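Local coordinates for protein B-agarase (PDB 5Z6P) that probably hydrolyses beta-galactosidic linkages of agarose as a glycoside hydrolase family 50 beta-agarase, at residues G711-T723 against E730-Y744. Numbering follows the deposited sequence.
Sequences GAHYFQYIDSPIT and ENYNIGFVSISDVPY
The carboxylate of Asp719 ties Asn733, Gly735 and Tyr744 together directly, and Ile739 through a water. Its OD1 takes Gly735 N at 2.8 Å on the anti side and Asn733 ND2 on the syn side, the two donors arriving from opposite faces of the carboxylate plane. OD2 receives the very short bond from Tyr744 OH (2.4 Å), with the tyrosine ring edge-on to the acid, and a water that links it to Ile739 N. With two N-H donors on OD1 and a water on OD2, a negative charge here would probably be stabilised although buried. Gln689 holds the other end of the Asn733 amide.

Alongside, the backbones form a single bridge at Ile718 and Val737: Asp719 N meets Val737 O almost straight (2.9 Å, 173° at the hydrogen), and Val737 N returns to Tyr717 O. Gly735 CA lies against this backbone, 3.6 Å from Ile718 C.

Tyr714, its CG trans to the backbone N (chi1 -180°), offers one face of its ring to Phe736, whose CE1 edge stands over the centre in a T-shaped stack, planes at 78°. The Tyr714 hydroxyl reaches Ile734 O at 2.8 Å from above the carbonyl plane.

Across the cis peptide between Phe715 and Gln716, Ile734 CD1 touches both side chains: Gln716 CG and the edge of the Phe715 ring. Ser720 OG gives a very short bond to Glu730 OE2 (2.5 Å), and two waters join this carboxylate to the Gln716 amide.

The arrangement is a long loop folded back on itself after strand 709-714, leading into helix 745-762: an elaborated beta-alpha connection, consistent with the (beta/alpha)8-barrel catalytic fold of family 50 agarases.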
loop_
_atom_site.group_PDB
_atom_site.type_symbol
_atom_site.label_atom_id
_atom_site.label_comp_id
_atom_site.label_asym_id
_atom_site.label_seq_id
_atom_site.Cartn_x
_atom_site.Cartn_y
_atom_site.Cartn_z
ATOM N N GLY A 711 16.627 5.918 1.765
ATOM C CA GLY A 711 15.494 6.412 2.530
ATOM C C GLY A 711 14.302 5.475 2.554
ATOM O O GLY A 711 14.275 4.477 1.831
ATOM N N ALA A 712 13.329 5.793 3.411
ATOM C CA ALA A 712 12.064 5.071 3.492
ATOM C C ALA A 712 10.958 5.984 4.041
ATOM O O ALA A 712 11.123 6.647 5.066
ATOM C CB ALA A 712 12.202 3.792 4.362
ATOM N N HIS A 713 9.843 6.032 3.323
ATOM C CA HIS A 713 8.724 6.882 3.695
ATOM C C HIS A 713 7.532 6.034 4.129
ATOM O O HIS A 713 7.188 5.054 3.479
ATOM C CB HIS A 713 8.326 7.803 2.549
ATOM C CG HIS A 713 9.400 8.753 2.131
ATOM N ND1 HIS A 713 9.434 9.338 0.883
ATOM C CD2 HIS A 713 10.491 9.213 2.790
ATOM C CE1 HIS A 713 10.483 10.129 0.799
ATOM N NE2 HIS A 713 11.143 10.074 1.938
ATOM N N TYR A 714 6.907 6.447 5.229
ATOM C CA TYR A 714 5.850 5.704 5.875
ATOM C C TYR A 714 4.465 6.232 5.473
ATOM O O TYR A 714 4.190 7.428 5.531
ATOM C CB TYR A 714 6.028 5.751 7.407
ATOM C CG TYR A 714 4.964 4.996 8.179
ATOM C CD1 TYR A 714 3.713 5.566 8.420
ATOM C CD2 TYR A 714 5.191 3.720 8.647
ATOM C CE1 TYR A 714 2.741 4.887 9.099
ATOM C CE2 TYR A 714 4.216 3.028 9.335
ATOM C CZ TYR A 714 2.993 3.626 9.565
ATOM O OH TYR A 714 2.009 2.952 10.222
ATOM N N PHE A 715 3.596 5.315 5.072
ATOM C CA PHE A 715 2.242 5.683 4.656
ATOM C C PHE A 715 1.303 5.285 5.796
ATOM O O PHE A 715 0.973 4.120 5.919
ATOM C CB PHE A 715 1.872 4.975 3.340
ATOM C CG PHE A 715 0.643 5.533 2.651
ATOM C CD1 PHE A 715 -0.621 5.292 3.154
ATOM C CD2 PHE A 715 0.756 6.267 1.487
ATOM C CE1 PHE A 715 -1.758 5.787 2.517
ATOM C CE2 PHE A 715 -0.379 6.763 0.845
ATOM C CZ PHE A 715 -1.637 6.512 1.365
ATOM N N GLN A 716 0.827 6.232 6.601
ATOM C CA GLN A 716 0.780 7.657 6.323
ATOM C C GLN A 716 0.753 8.429 7.656
ATOM O O GLN A 716 0.705 7.825 8.718
ATOM C CB GLN A 716 -0.470 7.994 5.489
ATOM C CG GLN A 716 -1.744 7.523 6.190
ATOM C CD GLN A 716 -3.038 7.821 5.437
ATOM O OE1 GLN A 716 -3.033 8.488 4.414
ATOM N NE2 GLN A 716 -4.160 7.322 5.965
ATOM N N TYR A 717 0.787 9.758 7.582
ATOM C CA TYR A 717 0.773 10.639 8.756
ATOM C C TYR A 717 -0.426 10.337 9.672
ATOM O O TYR A 717 -0.264 10.043 10.850
ATOM C CB TYR A 717 0.722 12.087 8.299
ATOM C CG TYR A 717 0.838 13.168 9.354
ATOM C CD1 TYR A 717 1.415 12.920 10.594
ATOM C CD2 TYR A 717 0.387 14.454 9.085
ATOM C CE1 TYR A 717 1.539 13.911 11.535
ATOM C CE2 TYR A 717 0.496 15.459 10.022
ATOM C CZ TYR A 717 1.084 15.180 11.255
ATOM O OH TYR A 717 1.213 16.168 12.206
ATOM N N ILE A 718 -1.614 10.381 9.082
ATOM C CA ILE A 718 -2.894 10.337 9.803
ATOM C C ILE A 718 -3.597 8.992 9.633
ATOM O O ILE A 718 -3.635 8.461 8.532
ATOM C CB ILE A 718 -3.825 11.474 9.304
ATOM C CG1 ILE A 718 -3.118 12.834 9.423
ATOM C CG2 ILE A 718 -5.167 11.470 10.025
ATOM C CD1 ILE A 718 -3.665 13.879 8.488
ATOM N N ASP A 719 -4.141 8.435 10.717
ATOM C CA ASP A 719 -5.069 7.308 10.617
ATOM C C ASP A 719 -6.071 7.490 9.453
ATOM O O ASP A 719 -6.536 8.609 9.222
ATOM C CB ASP A 719 -5.857 7.149 11.933
ATOM C CG ASP A 719 -5.272 6.089 12.866
ATOM O OD1 ASP A 719 -4.351 5.358 12.448
ATOM O OD2 ASP A 719 -5.765 5.974 14.017
ATOM N N SER A 720 -6.396 6.410 8.736
ATOM C CA SER A 720 -7.590 6.403 7.884
ATOM C C SER A 720 -8.828 6.657 8.741
ATOM O O SER A 720 -8.843 6.275 9.900
ATOM C CB SER A 720 -7.797 5.062 7.170
ATOM O OG SER A 720 -6.668 4.608 6.462
ATOM N N PRO A 721 -9.890 7.241 8.153
ATOM C CA PRO A 721 -11.169 7.257 8.881
ATOM C C PRO A 721 -11.633 5.836 9.136
ATOM O O PRO A 721 -11.422 4.990 8.284
ATOM C CB PRO A 721 -12.127 7.984 7.928
ATOM C CG PRO A 721 -11.259 8.718 6.983
ATOM C CD PRO A 721 -9.989 7.925 6.857
ATOM N N ILE A 722 -12.238 5.578 10.291
ATOM C CA ILE A 722 -12.656 4.219 10.653
ATOM C C ILE A 722 -13.765 3.759 9.719
ATOM O O ILE A 722 -13.918 2.569 9.437
ATOM C CB ILE A 722 -13.119 4.150 12.144
ATOM C CG1 ILE A 722 -11.929 4.417 13.071
ATOM C CG2 ILE A 722 -13.742 2.798 12.476
ATOM C CD1 ILE A 722 -12.282 4.539 14.533
ATOM N N THR A 723 -14.517 4.729 9.211
ATOM C CA THR A 723 -15.589 4.482 8.249
ATOM C C THR A 723 -15.085 4.530 6.802
ATOM O O THR A 723 -15.853 4.418 5.866
ATOM C CB THR A 723 -16.719 5.519 8.429
ATOM O OG1 THR A 723 -16.128 6.801 8.632
ATOM C CG2 THR A 723 -17.586 5.182 9.639
ATOM N N GLU A 730 -10.600 3.101 2.045
ATOM C CA GLU A 730 -9.421 2.780 2.859
ATOM C C GLU A 730 -9.646 3.107 4.350
ATOM O O GLU A 730 -9.920 4.246 4.707
ATOM C CB GLU A 730 -8.213 3.534 2.324
ATOM C CG GLU A 730 -6.953 3.438 3.170
ATOM C CD GLU A 730 -6.194 4.752 3.170
ATOM O OE1 GLU A 730 -5.507 5.068 2.171
ATOM O OE2 GLU A 730 -6.324 5.494 4.161
ATOM N N ASN A 731 -9.534 2.100 5.208
ATOM C CA ASN A 731 -10.019 2.224 6.587
ATOM C C ASN A 731 -9.108 1.578 7.621
ATOM O O ASN A 731 -9.576 0.914 8.549
ATOM C CB ASN A 731 -11.433 1.621 6.690
ATOM C CG ASN A 731 -11.479 0.163 6.278
ATOM O OD1 ASN A 731 -10.554 -0.340 5.645
ATOM N ND2 ASN A 731 -12.550 -0.524 6.642
ATOM N N TYR A 732 -7.806 1.805 7.464
ATOM C CA TYR A 732 -6.789 1.097 8.216
ATOM C C TYR A 732 -6.273 1.900 9.385
ATOM O O TYR A 732 -6.100 3.107 9.286
ATOM C CB TYR A 732 -5.578 0.754 7.325
ATOM C CG TYR A 732 -5.868 0.129 5.986
ATOM C CD1 TYR A 732 -7.016 -0.620 5.777
ATOM C CD2 TYR A 732 -4.977 0.275 4.932
ATOM C CE1 TYR A 732 -7.271 -1.199 4.556
ATOM C CE2 TYR A 732 -5.216 -0.308 3.698
ATOM C CZ TYR A 732 -6.369 -1.048 3.522
ATOM O OH TYR A 732 -6.647 -1.633 2.322
ATOM N N ASN A 733 -5.963 1.210 10.474
ATOM C CA ASN A 733 -5.213 1.827 11.557
ATOM C C ASN A 733 -3.739 1.949 11.188
ATOM O O ASN A 733 -2.938 1.178 11.660
ATOM C CB ASN A 733 -5.386 1.017 12.865
ATOM C CG ASN A 733 -4.428 1.445 13.962
ATOM O OD1 ASN A 733 -3.845 0.609 14.644
ATOM N ND2 ASN A 733 -4.239 2.748 14.112
ATOM N N ILE A 734 -3.385 2.930 10.359
ATOM C CA ILE A 734 -1.996 3.054 9.899
ATOM C C ILE A 734 -1.325 4.385 10.205
ATOM O O ILE A 734 -0.186 4.606 9.839
ATOM C CB ILE A 734 -1.896 2.818 8.379
ATOM C CG1 ILE A 734 -2.833 3.777 7.622
ATOM C CG2 ILE A 734 -2.183 1.370 8.074
ATOM C CD1 ILE A 734 -2.523 3.905 6.147
ATOM N N GLY A 735 -2.020 5.273 10.896
ATOM C CA GLY A 735 -1.461 6.574 11.141
ATOM C C GLY A 735 -0.385 6.638 12.212
ATOM O O GLY A 735 -0.309 5.790 13.103
ATOM N N PHE A 736 0.443 7.664 12.109
ATOM C CA PHE A 736 1.258 8.107 13.231
ATOM C C PHE A 736 0.417 8.868 14.247
ATOM O O PHE A 736 0.710 8.835 15.441
ATOM C CB PHE A 736 2.420 8.970 12.756
ATOM C CG PHE A 736 3.720 8.236 12.741
ATOM C CD1 PHE A 736 3.918 7.188 11.860
ATOM C CD2 PHE A 736 4.730 8.563 13.637
ATOM C CE1 PHE A 736 5.107 6.488 11.858
ATOM C CE2 PHE A 736 5.918 7.870 13.644
ATOM C CZ PHE A 736 6.111 6.830 12.754
ATOM N N VAL A 737 -0.628 9.537 13.764
ATOM C CA VAL A 737 -1.559 10.231 14.647
ATOM C C VAL A 737 -2.986 9.728 14.458
ATOM O O VAL A 737 -3.361 9.300 13.380
ATOM C CB VAL A 737 -1.509 11.755 14.444
ATOM C CG1 VAL A 737 -0.088 12.256 14.550
ATOM C CG2 VAL A 737 -2.131 12.179 13.118
ATOM N N SER A 738 -3.778 9.766 15.526
ATOM C CA SER A 738 -5.174 9.358 15.431
ATOM C C SER A 738 -5.994 10.365 14.642
ATOM O O SER A 738 -5.500 11.405 14.232
ATOM C CB SER A 738 -5.795 9.196 16.820
ATOM O OG SER A 738 -5.909 10.459 17.434
ATOM N N ILE A 739 -7.270 10.062 14.478
ATOM C CA ILE A 739 -8.185 10.973 13.807
ATOM C C ILE A 739 -8.451 12.203 14.692
ATOM O O ILE A 739 -8.935 13.230 14.211
ATOM C CB ILE A 739 -9.510 10.256 13.434
ATOM C CG1 ILE A 739 -10.258 11.019 12.333
ATOM C CG2 ILE A 739 -10.376 10.009 14.668
ATOM C CD1 ILE A 739 -9.573 10.979 11.030
ATOM N N SER A 740 -8.108 12.108 15.974
ATOM C CA SER A 740 -8.150 13.281 16.836
ATOM C C SER A 740 -6.791 13.947 16.964
ATOM O O SER A 740 -6.566 14.689 17.906
ATOM C CB SER A 740 -8.699 12.932 18.228
ATOM O OG SER A 740 -8.190 11.714 18.711
ATOM N N ASP A 741 -5.912 13.707 15.988
ATOM C CA ASP A 741 -4.587 14.313 15.931
ATOM C C ASP A 741 -3.762 14.012 17.181
ATOM O O ASP A 741 -2.975 14.848 17.628
ATOM C CB ASP A 741 -4.679 15.839 15.715
ATOM C CG ASP A 741 -3.376 16.441 15.182
ATOM O OD1 ASP A 741 -2.722 15.766 14.358
ATOM O OD2 ASP A 741 -2.998 17.576 15.587
ATOM N N VAL A 742 -3.944 12.827 17.750
ATOM C CA VAL A 742 -3.078 12.415 18.843
ATOM C C VAL A 742 -2.033 11.400 18.363
ATOM O O VAL A 742 -2.384 10.314 17.927
ATOM C CB VAL A 742 -3.863 11.792 20.015
ATOM C CG1 VAL A 742 -2.906 11.372 21.121
ATOM C CG2 VAL A 742 -4.897 12.760 20.551
ATOM N N PRO A 743 -0.740 11.742 18.479
ATOM C CA PRO A 743 0.333 10.814 18.085
ATOM C C PRO A 743 0.332 9.501 18.880
ATOM O O PRO A 743 0.339 9.539 20.103
ATOM C CB PRO A 743 1.602 11.614 18.368
ATOM C CG PRO A 743 1.167 13.048 18.307
ATOM C CD PRO A 743 -0.209 13.045 18.906
ATOM N N TYR A 744 0.283 8.365 18.185
ATOM C CA TYR A 744 0.425 7.068 18.824
ATOM C C TYR A 744 1.827 6.974 19.429
ATOM O O TYR A 744 2.823 7.120 18.724
ATOM C CB TYR A 744 0.194 5.927 17.831
ATOM C CG TYR A 744 -1.249 5.728 17.379
ATOM C CD1 TYR A 744 -2.173 5.107 18.204
ATOM C CD2 TYR A 744 -1.670 6.139 16.122
ATOM C CE1 TYR A 744 -3.479 4.903 17.803
ATOM C CE2 TYR A 744 -2.982 5.937 15.700
ATOM C CZ TYR A 744 -3.882 5.322 16.552
ATOM O OH TYR A 744 -5.170 5.115 16.161
HETATM O O HOH W 1 -4.843 7.907 2.346
HETATM O O HOH W 2 -7.012 8.202 4.856
HETATM O O HOH W 3 -8.204 7.313 14.427
HETATM O O HOH W 4 -11.764 0.561 10.326
HETATM O O HOH W 5 -14.977 1.050 7.528
#